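Glycoside Hydrolase Family 43_12 (Metagenome, PDB 7JVH) probably hydrolyses glycosidic bonds in plant cell-wall polysaccharides such as arabinose- or xylose-containing hemicelluloses. Local coordinates at residues L167-I172 with A184-N189; K205-D210 with P218-V223; Q482-E487 with E506-L511. All blocks are in the same frame, centred on the assembly; numbering follows the deposited sequence.

Contacts 1 and 2, with centres about 8 Å apart, meet at one four-stranded antiparallel sheet, a blade of the propeller expected of family 43. Strands 184-190 and 203-210 are neighbours in it: contact 1 sets the loop between strands 165-166 and 175-178 against the first, and contact 2 pairs the second with the outermost strand 215-226. W207 of contact 2 bonds to L186 of contact 1 through the backbone. Contact 3 follows much later in the chain, its centre about 53 Å from contact 1 and 61 Å from contact 2. It touches neither, and lies across the chain's centre in the separate C-terminal concanavalin A-like domain, whereas contacts 1 and 2 build the catalytic-family domain.

Contact 1: L167-I172 with A184-N189; sequences LHFGGI and AYLVHN
L167 opens the contact with a loose methyl approach, its CD1 lying 4.2 Å from CD1 of L186. F169 does more. Its chi1 of 57° turns the ring inward to the strand, where it meets two residues. CE2 lies 3.5 Å from CD1 of L186, and CZ is equally near the other methyl, so the leucine methyls sit against the CE2-CZ side of the ring. CD1, on another part of the ring, stands 3.4 Å above the plane of the H188 imidazole, over its centre. The planes are 38° apart, so the pair is neither a parallel stack nor edge-to-face. At G171 the backbone runs close to N189: CA makes a C-H...O contact of 3.3 Å with N189 O. A CB at this position would collide with that oxygen, and phi is positive too, both consistent with a glycine here. I172 finishes the segment: its O accepts the N-H of N189 at 2.9 Å, almost in line with the carbonyl (175°). Its CG1 runs beside the N189 amide, which is itself fixed by R202 and I238, while N149 holds the carbonyls of F169 and G171. The loop from outer strand 165-166 to strand 175-178 thus crosses between two blades of the five-bladed beta-propeller typical of family 43, packing on the second strand, 184-190, of the next blade.

Contact 2: K205-D210 with P218-V223; sequences KIWEYD and PGTDKV
D221 rests its CB on the indole of W207, 3.3 Å from the centroid of the six-membered ring and only 3° off the ring normal, a CH-pi contact over the face. The carboxylate beyond it is nearly parallel to the ring, 17° between the planes, and its oxygens come no closer than 4.0 Å to ring carbons. P218 reaches the same ring at its edge through CA.

Beside this packing runs the antiparallel ladder. I206 and K222 form a hydrogen-bonded pair, I206 N to K222 O at 2.9 Å and K222 N to I206 O at 3.1 Å; K205 and V223 form the neighbouring non-hydrogen-bonded pair. The ladder is interrupted at 218-221 and picks up again at I217, whose backbone bonds that of E208. Within the interruption a side chain steps in: T220 OG1, swung toward the strand by a chi1 of 66°, accepts the backbone N-H of E208 at 3.1 Å, and the same oxygen also bonds to I217 O. G219 shapes this turn, since a CB there would be jammed against the carbonyl O of P218.

Further out, W207 NE1 is hydrogen-bonded to H188 NE2 on the adjacent strand, which helps fix the rotation of the indole, as do the H188 and F169 rings that meet it. Y274 holds T220 O through its hydroxyl and K222 NZ through its carbonyl. K205 runs alongside D221, but its NZ is 4.8 Å from OD2 and forms its salt bridge with D190. The methylene of D221, not its acid group, is thus what lies on the pi face, and the nearby lysine, though paired with D190, may ease the cost of a negative charge beside an aromatic ring.

Contact 3: Q482-E487 with E506-L511; sequences QVLVLE and EPIGKL
Q482 turns back on L511 through two torsions: CG lies beside the backbone N, anti to the carbonyl carbon (chi1 -76°), and the chain bends at chi2 (67°). OE1 thereby meets L511 N at 3.1 Å, accepting its N-H somewhat out of the amide plane. I508 CG1 is brought against the Q482 carbonyl by a chi1 of 58°, 3.4 Å from its O. The I508 side chain crosses that of L484 at about a right angle, its CG2 4.1 Å from L484 CD1, with Y530 touching both residues.

The strands belong to the six-stranded sheet of the concanavalin A-like domain, where 501-507 is an outermost strand. L484 and E506 form a regular antiparallel hydrogen-bonded pair, L484 N to E506 O measuring 2.8 Å. At Q482 the register slips: its O receives I508 N at 3.2 Å, but its N donates to G509 O at 3.0 Å, one residue further on. G509, at positive phi, lets the chain make this turn. With an alanine here instead of Q482, the N-H of L511 is likely to lose its acceptor and a gap to open beside L511 CB. The glutamine NE2 has a weak bond to T477, in the preceding strand.

Contact 1: L167-I172 with A184-N189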
ATOM      1  N   LEU A 167     -11.192  19.841  -0.915  1.00 74.14           N
ATOM      2  CA  LEU A 167     -11.394  20.406   0.415  1.00 61.73           C
ATOM      3  C   LEU A 167     -10.324  21.451   0.742  1.00 62.51           C
ATOM      4  O   LEU A 167      -9.143  21.273   0.443  1.00 56.10           O
ATOM      5  CB  LEU A 167     -11.394  19.297   1.464  1.00 56.30           C
ATOM      6  CG  LEU A 167     -12.297  18.102   1.140  1.00 58.86           C
ATOM      7  CD1 LEU A 167     -12.032  16.968   2.111  1.00 58.28           C
ATOM      8  CD2 LEU A 167     -13.767  18.494   1.153  1.00 64.46           C
ATOM      9  N   HIS A 168     -10.756  22.534   1.397  1.00 64.16           N
ATOM     10  CA  HIS A 168      -9.966  23.759   1.548  1.00 73.51           C
ATOM     11  C   HIS A 168      -9.250  23.850   2.901  1.00 78.53           C
ATOM     12  O   HIS A 168      -9.498  24.772   3.687  1.00 77.04           O
ATOM     13  CB  HIS A 168     -10.860  24.984   1.333  1.00 66.90           C
ATOM     14  CG  HIS A 168     -11.491  25.042  -0.025  1.00 70.03           C
ATOM     15  ND1 HIS A 168     -12.635  25.766  -0.287  1.00 60.82           N
ATOM     16  CD2 HIS A 168     -11.133  24.470  -1.199  1.00 63.00           C
ATOM     17  CE1 HIS A 168     -12.953  25.642  -1.561  1.00 70.69           C
ATOM     18  NE2 HIS A 168     -12.057  24.860  -2.139  1.00 70.97           N
ATOM     19  N   PHE A 169      -8.322  22.914   3.140  1.00 62.59           N
ATOM     20  CA  PHE A 169      -7.437  22.952   4.300  1.00 55.56           C
ATOM     21  C   PHE A 169      -6.154  22.221   3.939  1.00 58.32           C
ATOM     22  O   PHE A 169      -6.161  21.379   3.047  1.00 57.64           O
ATOM     23  CB  PHE A 169      -8.117  22.337   5.522  1.00 57.00           C
ATOM     24  CG  PHE A 169      -8.588  20.915   5.304  1.00 68.33           C
ATOM     25  CD1 PHE A 169      -7.755  19.848   5.588  1.00 70.68           C
ATOM     26  CD2 PHE A 169      -9.866  20.649   4.831  1.00 74.05           C
ATOM     27  CE1 PHE A 169      -8.181  18.534   5.406  1.00 64.31           C
ATOM     28  CE2 PHE A 169     -10.289  19.347   4.634  1.00 68.83           C
ATOM     29  CZ  PHE A 169      -9.451  18.290   4.926  1.00 62.59           C
ATOM     30  N   GLY A 170      -5.065  22.567   4.629  1.00 57.55           N
ATOM     31  CA  GLY A 170      -3.769  21.961   4.409  1.00 48.73           C
ATOM     32  C   GLY A 170      -3.518  20.759   5.301  1.00 54.08           C
ATOM     33  O   GLY A 170      -4.410  20.290   5.983  1.00 64.05           O
ATOM     34  N   GLY A 171      -2.279  20.271   5.293  1.00 52.61           N
ATOM     35  CA  GLY A 171      -1.866  19.129   6.083  1.00 57.20           C
ATOM     36  C   GLY A 171      -2.363  17.832   5.472  1.00 63.90           C
ATOM     37  O   GLY A 171      -2.868  17.802   4.325  1.00 62.22           O
ATOM     38  N   ILE A 172      -2.243  16.750   6.255  1.00 63.63           N
ATOM     39  CA  ILE A 172      -2.603  15.397   5.800  1.00 65.15           C
ATOM     40  C   ILE A 172      -3.492  14.662   6.799  1.00 63.83           C
ATOM     41  O   ILE A 172      -3.819  15.187   7.874  1.00 62.65           O
ATOM     42  CB  ILE A 172      -1.328  14.567   5.564  1.00 62.71           C
ATOM     43  CG1 ILE A 172      -0.556  14.360   6.881  1.00 64.67           C
ATOM     44  CG2 ILE A 172      -0.449  15.257   4.511  1.00 57.24           C
ATOM     45  CD1 ILE A 172       0.723  13.580   6.702  1.00 65.80           C
ATOM     46  N   ALA A 184     -21.693  17.349  11.291  1.00 81.69           N
ATOM     47  CA  ALA A 184     -20.554  16.587  10.812  1.00 76.65           C
ATOM     48  C   ALA A 184     -19.276  17.366  11.057  1.00 76.95           C
ATOM     49  O   ALA A 184     -19.271  18.593  11.043  1.00 77.63           O
ATOM     50  CB  ALA A 184     -20.719  16.298   9.338  1.00 79.16           C
ATOM     51  N   TYR A 185     -18.188  16.632  11.283  1.00 80.83           N
ATOM     52  CA  TYR A 185     -16.892  17.225  11.579  1.00 76.99           C
ATOM     53  C   TYR A 185     -15.797  16.570  10.757  1.00 72.50           C
ATOM     54  O   TYR A 185     -15.984  15.508  10.166  1.00 68.66           O
ATOM     55  CB  TYR A 185     -16.603  17.131  13.073  1.00 73.66           C
ATOM     56  CG  TYR A 185     -17.687  17.785  13.896  1.00 79.63           C
ATOM     57  CD1 TYR A 185     -17.691  19.159  14.107  1.00 76.83           C
ATOM     58  CD2 TYR A 185     -18.737  17.031  14.435  1.00 85.15           C
ATOM     59  CE1 TYR A 185     -18.689  19.769  14.846  1.00 80.22           C
ATOM     60  CE2 TYR A 185     -19.740  17.631  15.174  1.00 86.23           C
ATOM     61  CZ  TYR A 185     -19.712  19.001  15.375  1.00 83.76           C
ATOM     62  OH  TYR A 185     -20.708  19.596  16.108  1.00 76.71           O
ATOM     63  N   LEU A 186     -14.651  17.244  10.707  1.00 66.98           N
ATOM     64  CA  LEU A 186     -13.507  16.776   9.962  1.00 60.16           C
ATOM     65  C   LEU A 186     -12.280  17.105  10.773  1.00 52.20           C
ATOM     66  O   LEU A 186     -12.094  18.246  11.187  1.00 68.99           O
ATOM     67  CB  LEU A 186     -13.452  17.478   8.613  1.00 57.89           C
ATOM     68  CG  LEU A 186     -12.346  17.029   7.658  1.00 65.43           C
ATOM     69  CD1 LEU A 186     -12.731  17.392   6.236  1.00 77.66           C
ATOM     70  CD2 LEU A 186     -10.973  17.603   8.038  1.00 64.83           C
ATOM     71  N   VAL A 187     -11.450  16.094  11.016  1.00 48.71           N
ATOM     72  CA  VAL A 187     -10.220  16.263  11.758  1.00 55.33           C
ATOM     73  C   VAL A 187      -9.055  15.927  10.838  1.00 60.18           C
ATOM     74  O   VAL A 187      -9.172  15.077   9.936  1.00 60.01           O
ATOM     75  CB  VAL A 187     -10.205  15.399  13.037  1.00 55.99           C
ATOM     76  CG1 VAL A 187     -10.057  13.910  12.700  1.00 46.47           C
ATOM     77  CG2 VAL A 187      -9.157  15.923  13.998  1.00 61.16           C
ATOM     78  N   HIS A 188      -7.931  16.617  11.039  1.00 46.84           N
ATOM     79  CA  HIS A 188      -6.748  16.376  10.235  1.00 45.83           C
ATOM     80  C   HIS A 188      -5.507  16.851  10.953  1.00 57.61           C
ATOM     81  O   HIS A 188      -5.600  17.556  11.963  1.00 55.66           O
ATOM     82  CB  HIS A 188      -6.893  17.027   8.851  1.00 53.07           C
ATOM     83  CG  HIS A 188      -6.759  18.522   8.864  1.00 58.30           C
ATOM     84  ND1 HIS A 188      -5.595  19.166   8.513  1.00 72.01           N
ATOM     85  CD2 HIS A 188      -7.654  19.498   9.155  1.00 58.64           C
ATOM     86  CE1 HIS A 188      -5.774  20.477   8.602  1.00 77.93           C
ATOM     87  NE2 HIS A 188      -7.012  20.703   8.993  1.00 66.69           N
ATOM     88  N   ASN A 189      -4.350  16.395  10.445  1.00 55.41           N
ATOM     89  CA  ASN A 189      -3.037  16.864  10.877  1.00 57.54           C
ATOM     90  C   ASN A 189      -2.764  18.187  10.152  1.00 57.16           C
ATOM     91  O   ASN A 189      -3.234  18.388   9.038  1.00 59.93           O
ATOM     92  CB  ASN A 189      -1.984  15.769  10.602  1.00 62.13           C
ATOM     93  CG  ASN A 189      -0.578  16.311  10.344  1.00 60.91           C
ATOM     94  OD1 ASN A 189      -0.331  16.942   9.318  1.00 66.17           O
ATOM     95  ND2 ASN A 189       0.359  16.014  11.247  1.00 43.73           N
TER

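Contact 2: K205-D210 with P218-V223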
ATOM      1  N   LYS A 205      -6.250  19.330  14.088  1.00 55.11           N
ATOM      2  CA  LYS A 205      -7.185  20.396  13.866  1.00 58.77           C
ATOM      3  C   LYS A 205      -8.519  19.785  13.508  1.00 57.66           C
ATOM      4  O   LYS A 205      -8.568  18.822  12.769  1.00 63.19           O
ATOM      5  CB  LYS A 205      -6.693  21.274  12.712  1.00 54.70           C
ATOM      6  CG  LYS A 205      -7.513  22.549  12.516  1.00 58.98           C
ATOM      7  CD  LYS A 205      -6.829  23.528  11.578  1.00 62.62           C
ATOM      8  CE  LYS A 205      -5.586  24.133  12.229  1.00 64.26           C
ATOM      9  NZ  LYS A 205      -4.835  24.996  11.295  1.00 59.09           N
ATOM     10  N   ILE A 206      -9.602  20.374  14.031  1.00 60.17           N
ATOM     11  CA  ILE A 206     -10.961  19.940  13.724  1.00 57.84           C
ATOM     12  C   ILE A 206     -11.746  21.074  13.067  1.00 66.02           C
ATOM     13  O   ILE A 206     -11.507  22.248  13.345  1.00 71.57           O
ATOM     14  CB  ILE A 206     -11.678  19.413  14.982  1.00 55.22           C
ATOM     15  CG1 ILE A 206     -12.986  18.715  14.607  1.00 59.98           C
ATOM     16  CG2 ILE A 206     -11.941  20.530  15.994  1.00 64.33           C
ATOM     17  CD1 ILE A 206     -13.583  17.927  15.769  1.00 64.80           C
ATOM     18  N   TRP A 207     -12.665  20.695  12.168  1.00 68.54           N
ATOM     19  CA  TRP A 207     -13.552  21.605  11.446  1.00 68.22           C
ATOM     20  C   TRP A 207     -14.947  21.024  11.483  1.00 72.79           C
ATOM     21  O   TRP A 207     -15.105  19.812  11.411  1.00 81.45           O
ATOM     22  CB  TRP A 207     -13.178  21.675   9.968  1.00 63.23           C
ATOM     23  CG  TRP A 207     -11.838  22.225   9.642  1.00 72.66           C
ATOM     24  CD1 TRP A 207     -10.652  21.566   9.678  1.00 65.24           C
ATOM     25  CD2 TRP A 207     -11.549  23.546   9.160  1.00 82.55           C
ATOM     26  NE1 TRP A 207      -9.639  22.388   9.269  1.00 62.54           N
ATOM     27  CE2 TRP A 207     -10.156  23.614   8.953  1.00 75.02           C
ATOM     28  CE3 TRP A 207     -12.327  24.681   8.903  1.00 85.58           C
ATOM     29  CZ2 TRP A 207      -9.521  24.777   8.501  1.00 72.97           C
ATOM     30  CZ3 TRP A 207     -11.694  25.836   8.446  1.00 72.58           C
ATOM     31  CH2 TRP A 207     -10.302  25.877   8.264  1.00 60.42           C
ATOM     32  N   GLU A 208     -15.955  21.892  11.553  1.00 67.87           N
ATOM     33  CA  GLU A 208     -17.326  21.514  11.245  1.00 73.15           C
ATOM     34  C   GLU A 208     -17.397  21.314   9.732  1.00 75.25           C
ATOM     35  O   GLU A 208     -16.714  22.009   8.976  1.00 76.03           O
ATOM     36  CB  GLU A 208     -18.318  22.592  11.701  1.00 60.62           C
ATOM     37  CG  GLU A 208     -19.772  22.124  11.759  1.00 65.08           C
ATOM     38  CD  GLU A 208     -20.700  23.152  12.424  1.00 72.57           C
ATOM     39  OE1 GLU A 208     -20.207  23.975  13.227  1.00 66.35           O
ATOM     40  OE2 GLU A 208     -21.928  23.137  12.154  1.00 80.14           O
ATOM     41  N   TYR A 209     -18.218  20.353   9.299  1.00 71.49           N
ATOM     42  CA  TYR A 209     -18.300  19.943   7.899  1.00 69.21           C
ATOM     43  C   TYR A 209     -19.723  20.140   7.411  1.00 71.16           C
ATOM     44  O   TYR A 209     -20.678  19.840   8.121  1.00 82.74           O
ATOM     45  CB  TYR A 209     -17.867  18.477   7.761  1.00 68.73           C
ATOM     46  CG  TYR A 209     -17.732  17.924   6.343  1.00 73.77           C
ATOM     47  CD1 TYR A 209     -16.545  18.067   5.615  1.00 68.48           C
ATOM     48  CD2 TYR A 209     -18.769  17.202   5.758  1.00 70.50           C
ATOM     49  CE1 TYR A 209     -16.420  17.536   4.334  1.00 66.13           C
ATOM     50  CE2 TYR A 209     -18.650  16.665   4.481  1.00 67.08           C
ATOM     51  CZ  TYR A 209     -17.478  16.832   3.770  1.00 67.76           C
ATOM     52  OH  TYR A 209     -17.365  16.298   2.495  1.00 68.05           O
ATOM     53  N   ASP A 210     -19.848  20.667   6.191  1.00 69.55           N
ATOM     54  CA  ASP A 210     -21.123  20.927   5.559  1.00 70.47           C
ATOM     55  C   ASP A 210     -21.437  19.764   4.626  1.00 76.06           C
ATOM     56  O   ASP A 210     -20.759  19.581   3.611  1.00 81.15           O
ATOM     57  CB  ASP A 210     -21.072  22.246   4.787  1.00 67.68           C
ATOM     58  CG  ASP A 210     -22.427  22.636   4.214  1.00 81.82           C
ATOM     59  OD1 ASP A 210     -23.129  21.762   3.662  1.00 76.51           O
ATOM     60  OD2 ASP A 210     -22.801  23.823   4.318  1.00 92.93           O
ATOM     61  N   PRO A 218     -15.821  27.672   7.034  1.00 71.94           N
ATOM     62  CA  PRO A 218     -14.837  28.661   7.486  1.00 79.42           C
ATOM     63  C   PRO A 218     -15.157  29.268   8.849  1.00 76.80           C
ATOM     64  O   PRO A 218     -16.306  29.541   9.130  1.00 79.88           O
ATOM     65  CB  PRO A 218     -14.891  29.724   6.384  1.00 84.53           C
ATOM     66  CG  PRO A 218     -15.382  28.988   5.173  1.00 78.07           C
ATOM     67  CD  PRO A 218     -16.351  27.974   5.693  1.00 72.65           C
ATOM     68  N   GLY A 219     -14.129  29.433   9.687  1.00 81.79           N
ATOM     69  CA  GLY A 219     -14.260  29.949  11.041  1.00 65.58           C
ATOM     70  C   GLY A 219     -14.548  28.924  12.128  1.00 84.26           C
ATOM     71  O   GLY A 219     -14.593  29.274  13.296  1.00 65.35           O
ATOM     72  N   THR A 220     -14.713  27.651  11.747  1.00 90.31           N
ATOM     73  CA  THR A 220     -15.044  26.589  12.701  1.00 83.03           C
ATOM     74  C   THR A 220     -13.823  25.767  13.109  1.00 82.22           C
ATOM     75  O   THR A 220     -13.944  24.843  13.907  1.00 94.22           O
ATOM     76  CB  THR A 220     -16.127  25.633  12.153  1.00 72.02           C
ATOM     77  OG1 THR A 220     -15.617  24.903  11.025  1.00 77.56           O
ATOM     78  CG2 THR A 220     -17.385  26.411  11.745  1.00 66.08           C
ATOM     79  N   ASP A 221     -12.652  26.122  12.566  1.00 70.49           N
ATOM     80  CA  ASP A 221     -11.414  25.410  12.838  1.00 63.47           C
ATOM     81  C   ASP A 221     -10.908  25.686  14.242  1.00 65.97           C
ATOM     82  O   ASP A 221     -11.009  26.794  14.730  1.00 78.87           O
ATOM     83  CB  ASP A 221     -10.325  25.735  11.813  1.00 64.01           C
ATOM     84  CG  ASP A 221      -9.994  27.227  11.730  1.00 65.57           C
ATOM     85  OD1 ASP A 221     -10.919  28.055  11.641  1.00 71.66           O
ATOM     86  OD2 ASP A 221      -8.808  27.587  11.737  1.00 67.02           O
ATOM     87  N   LYS A 222     -10.375  24.646  14.889  1.00 62.66           N
ATOM     88  CA  LYS A 222      -9.769  24.735  16.208  1.00 63.33           C
ATOM     89  C   LYS A 222      -8.711  23.657  16.353  1.00 70.79           C
ATOM     90  O   LYS A 222      -8.921  22.505  15.949  1.00 78.02           O
ATOM     91  CB  LYS A 222     -10.824  24.528  17.288  1.00 66.20           C
ATOM     92  CG  LYS A 222     -10.323  24.806  18.696  1.00 67.10           C
ATOM     93  CD  LYS A 222     -11.118  24.100  19.759  1.00 64.94           C
ATOM     94  CE  LYS A 222     -10.563  24.452  21.130  1.00 81.54           C
ATOM     95  NZ  LYS A 222     -11.159  23.582  22.201  1.00 88.99           N
ATOM     96  N   VAL A 223      -7.566  24.031  16.936  1.00 55.37           N
ATOM     97  CA  VAL A 223      -6.531  23.070  17.285  1.00 64.33           C
ATOM     98  C   VAL A 223      -6.964  22.360  18.565  1.00 61.82           C
ATOM     99  O   VAL A 223      -7.132  22.996  19.603  1.00 59.83           O
ATOM    100  CB  VAL A 223      -5.150  23.727  17.488  1.00 69.24           C
ATOM    101  CG1 VAL A 223      -4.138  22.674  17.910  1.00 62.50           C
ATOM    102  CG2 VAL A 223      -4.692  24.433  16.217  1.00 54.09           C
TER

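Contact 3: Q482-E487 with E506-L511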
ATOM      1  N   GLN A 482      17.920 -12.324 -30.961  1.00 68.36           N
ATOM      2  CA  GLN A 482      17.530 -11.857 -29.645  1.00 58.30           C
ATOM      3  C   GLN A 482      18.638 -12.061 -28.626  1.00 56.09           C
ATOM      4  O   GLN A 482      19.431 -12.984 -28.736  1.00 60.01           O
ATOM      5  CB  GLN A 482      16.214 -12.490 -29.200  1.00 50.51           C
ATOM      6  CG  GLN A 482      14.989 -11.899 -29.882  1.00 58.07           C
ATOM      7  CD  GLN A 482      14.954 -12.200 -31.353  1.00 56.15           C
ATOM      8  OE1 GLN A 482      15.197 -13.323 -31.730  1.00 68.97           O
ATOM      9  NE2 GLN A 482      14.663 -11.218 -32.180  1.00 67.83           N
ATOM     10  N   VAL A 483      18.661 -11.175 -27.624  1.00 44.16           N
ATOM     11  CA  VAL A 483      19.634 -11.184 -26.543  1.00 49.61           C
ATOM     12  C   VAL A 483      18.876 -10.970 -25.236  1.00 56.95           C
ATOM     13  O   VAL A 483      17.765 -10.462 -25.240  1.00 49.09           O
ATOM     14  CB  VAL A 483      20.677 -10.073 -26.722  1.00 44.20           C
ATOM     15  CG1 VAL A 483      21.464 -10.301 -27.984  1.00 40.82           C
ATOM     16  CG2 VAL A 483      19.994  -8.702 -26.744  1.00 58.77           C
ATOM     17  N   LEU A 484      19.486 -11.370 -24.121  1.00 53.84           N
ATOM     18  CA  LEU A 484      18.955 -11.069 -22.814  1.00 41.35           C
ATOM     19  C   LEU A 484      19.875 -10.095 -22.117  1.00 53.43           C
ATOM     20  O   LEU A 484      21.088 -10.291 -22.092  1.00 57.45           O
ATOM     21  CB  LEU A 484      18.766 -12.333 -21.955  1.00 43.97           C
ATOM     22  CG  LEU A 484      17.521 -13.179 -22.140  1.00 59.34           C
ATOM     23  CD1 LEU A 484      17.629 -14.392 -21.225  1.00 70.05           C
ATOM     24  CD2 LEU A 484      16.253 -12.386 -21.856  1.00 57.33           C
ATOM     25  N   VAL A 485      19.278  -9.037 -21.554  1.00 51.15           N
ATOM     26  CA  VAL A 485      20.004  -7.977 -20.891  1.00 59.30           C
ATOM     27  C   VAL A 485      19.460  -7.804 -19.462  1.00 54.29           C
ATOM     28  O   VAL A 485      18.254  -7.699 -19.255  1.00 43.06           O
ATOM     29  CB  VAL A 485      19.905  -6.661 -21.690  1.00 63.61           C
ATOM     30  CG1 VAL A 485      20.652  -5.521 -20.987  1.00 50.81           C
ATOM     31  CG2 VAL A 485      20.445  -6.860 -23.102  1.00 53.52           C
ATOM     32  N   LEU A 486      20.380  -7.818 -18.493  1.00 43.61           N
ATOM     33  CA  LEU A 486      20.090  -7.555 -17.108  1.00 50.86           C
ATOM     34  C   LEU A 486      20.690  -6.183 -16.768  1.00 60.24           C
ATOM     35  O   LEU A 486      21.897  -5.967 -16.937  1.00 58.63           O
ATOM     36  CB  LEU A 486      20.688  -8.636 -16.219  1.00 48.84           C
ATOM     37  CG  LEU A 486      20.411  -8.603 -14.715  1.00 51.26           C
ATOM     38  CD1 LEU A 486      18.947  -8.752 -14.377  1.00 43.69           C
ATOM     39  CD2 LEU A 486      21.212  -9.719 -14.048  1.00 52.02           C
ATOM     40  N   GLU A 487      19.832  -5.266 -16.301  1.00 48.94           N
ATOM     41  CA  GLU A 487      20.222  -3.920 -15.945  1.00 51.70           C
ATOM     42  C   GLU A 487      19.798  -3.588 -14.534  1.00 56.83           C
ATOM     43  O   GLU A 487      18.738  -4.025 -14.066  1.00 51.13           O
ATOM     44  CB  GLU A 487      19.581  -2.919 -16.900  1.00 57.76           C
ATOM     45  CG  GLU A 487      20.277  -2.817 -18.265  1.00 56.95           C
ATOM     46  CD  GLU A 487      19.438  -2.095 -19.294  1.00 60.80           C
ATOM     47  OE1 GLU A 487      18.198  -1.972 -19.104  1.00 65.36           O
ATOM     48  OE2 GLU A 487      20.018  -1.647 -20.300  1.00 61.35           O
ATOM     49  N   GLU A 506      23.581 -11.965 -22.326  1.00 51.75           N
ATOM     50  CA  GLU A 506      23.810 -13.249 -23.011  1.00 50.28           C
ATOM     51  C   GLU A 506      22.946 -13.336 -24.266  1.00 53.45           C
ATOM     52  O   GLU A 506      21.770 -12.980 -24.231  1.00 62.13           O
ATOM     53  CB  GLU A 506      23.460 -14.457 -22.120  1.00 45.58           C
ATOM     54  CG  GLU A 506      24.295 -14.624 -20.872  1.00 40.64           C
ATOM     55  CD  GLU A 506      25.731 -15.026 -21.140  1.00 55.65           C
ATOM     56  OE1 GLU A 506      26.104 -15.441 -22.275  1.00 55.40           O
ATOM     57  OE2 GLU A 506      26.521 -14.926 -20.175  1.00 55.34           O
ATOM     58  N   PRO A 507      23.490 -13.816 -25.407  1.00 48.32           N
ATOM     59  CA  PRO A 507      22.667 -14.087 -26.586  1.00 41.76           C
ATOM     60  C   PRO A 507      21.851 -15.356 -26.407  1.00 53.93           C
ATOM     61  O   PRO A 507      22.238 -16.223 -25.636  1.00 53.11           O
ATOM     62  CB  PRO A 507      23.699 -14.263 -27.697  1.00 45.24           C
ATOM     63  CG  PRO A 507      24.955 -14.658 -27.004  1.00 43.42           C
ATOM     64  CD  PRO A 507      24.919 -14.104 -25.617  1.00 49.64           C
ATOM     65  N   ILE A 508      20.716 -15.454 -27.109  1.00 59.63           N
ATOM     66  CA  ILE A 508      19.842 -16.629 -27.035  1.00 62.45           C
ATOM     67  C   ILE A 508      19.382 -17.102 -28.429  1.00 66.11           C
ATOM     68  O   ILE A 508      18.377 -17.818 -28.551  1.00 63.03           O
ATOM     69  CB  ILE A 508      18.617 -16.338 -26.140  1.00 58.37           C
ATOM     70  CG1 ILE A 508      17.822 -15.135 -26.658  1.00 59.66           C
ATOM     71  CG2 ILE A 508      19.065 -16.037 -24.723  1.00 54.98           C
ATOM     72  CD1 ILE A 508      16.476 -14.986 -26.012  1.00 59.88           C
ATOM     73  N   GLY A 509      20.135 -16.712 -29.465  1.00 68.12           N
ATOM     74  CA  GLY A 509      19.819 -16.998 -30.843  1.00 73.69           C
ATOM     75  C   GLY A 509      18.523 -16.332 -31.268  1.00 78.07           C
ATOM     76  O   GLY A 509      18.065 -15.325 -30.686  1.00 81.25           O
ATOM     77  N   LYS A 510      17.898 -16.957 -32.267  1.00 69.35           N
ATOM     78  CA  LYS A 510      16.663 -16.490 -32.875  1.00 62.80           C
ATOM     79  C   LYS A 510      15.447 -17.074 -32.182  1.00 64.89           C
ATOM     80  O   LYS A 510      15.026 -18.188 -32.479  1.00 73.98           O
ATOM     81  CB  LYS A 510      16.638 -16.906 -34.340  1.00 62.21           C
ATOM     82  CG  LYS A 510      17.744 -16.313 -35.176  1.00 71.16           C
ATOM     83  CD  LYS A 510      17.317 -16.251 -36.641  1.00 75.53           C
ATOM     84  CE  LYS A 510      18.419 -15.734 -37.536  1.00 76.04           C
ATOM     85  NZ  LYS A 510      17.871 -15.079 -38.763  1.00 79.22           N
ATOM     86  N   LEU A 511      14.891 -16.318 -31.241  1.00 66.19           N
ATOM     87  CA  LEU A 511      13.765 -16.767 -30.441  1.00 68.75           C
ATOM     88  C   LEU A 511      12.573 -17.204 -31.312  1.00 69.52           C
ATOM     89  O   LEU A 511      11.875 -16.370 -31.880  1.00 68.11           O
ATOM     90  CB  LEU A 511      13.360 -15.682 -29.441  1.00 65.28           C
ATOM     91  CG  LEU A 511      12.665 -16.170 -28.182  1.00 61.36           C
ATOM     92  CD1 LEU A 511      13.579 -17.056 -27.352  1.00 50.19           C
ATOM     93  CD2 LEU A 511      12.207 -14.961 -27.368  1.00 66.34           C
TER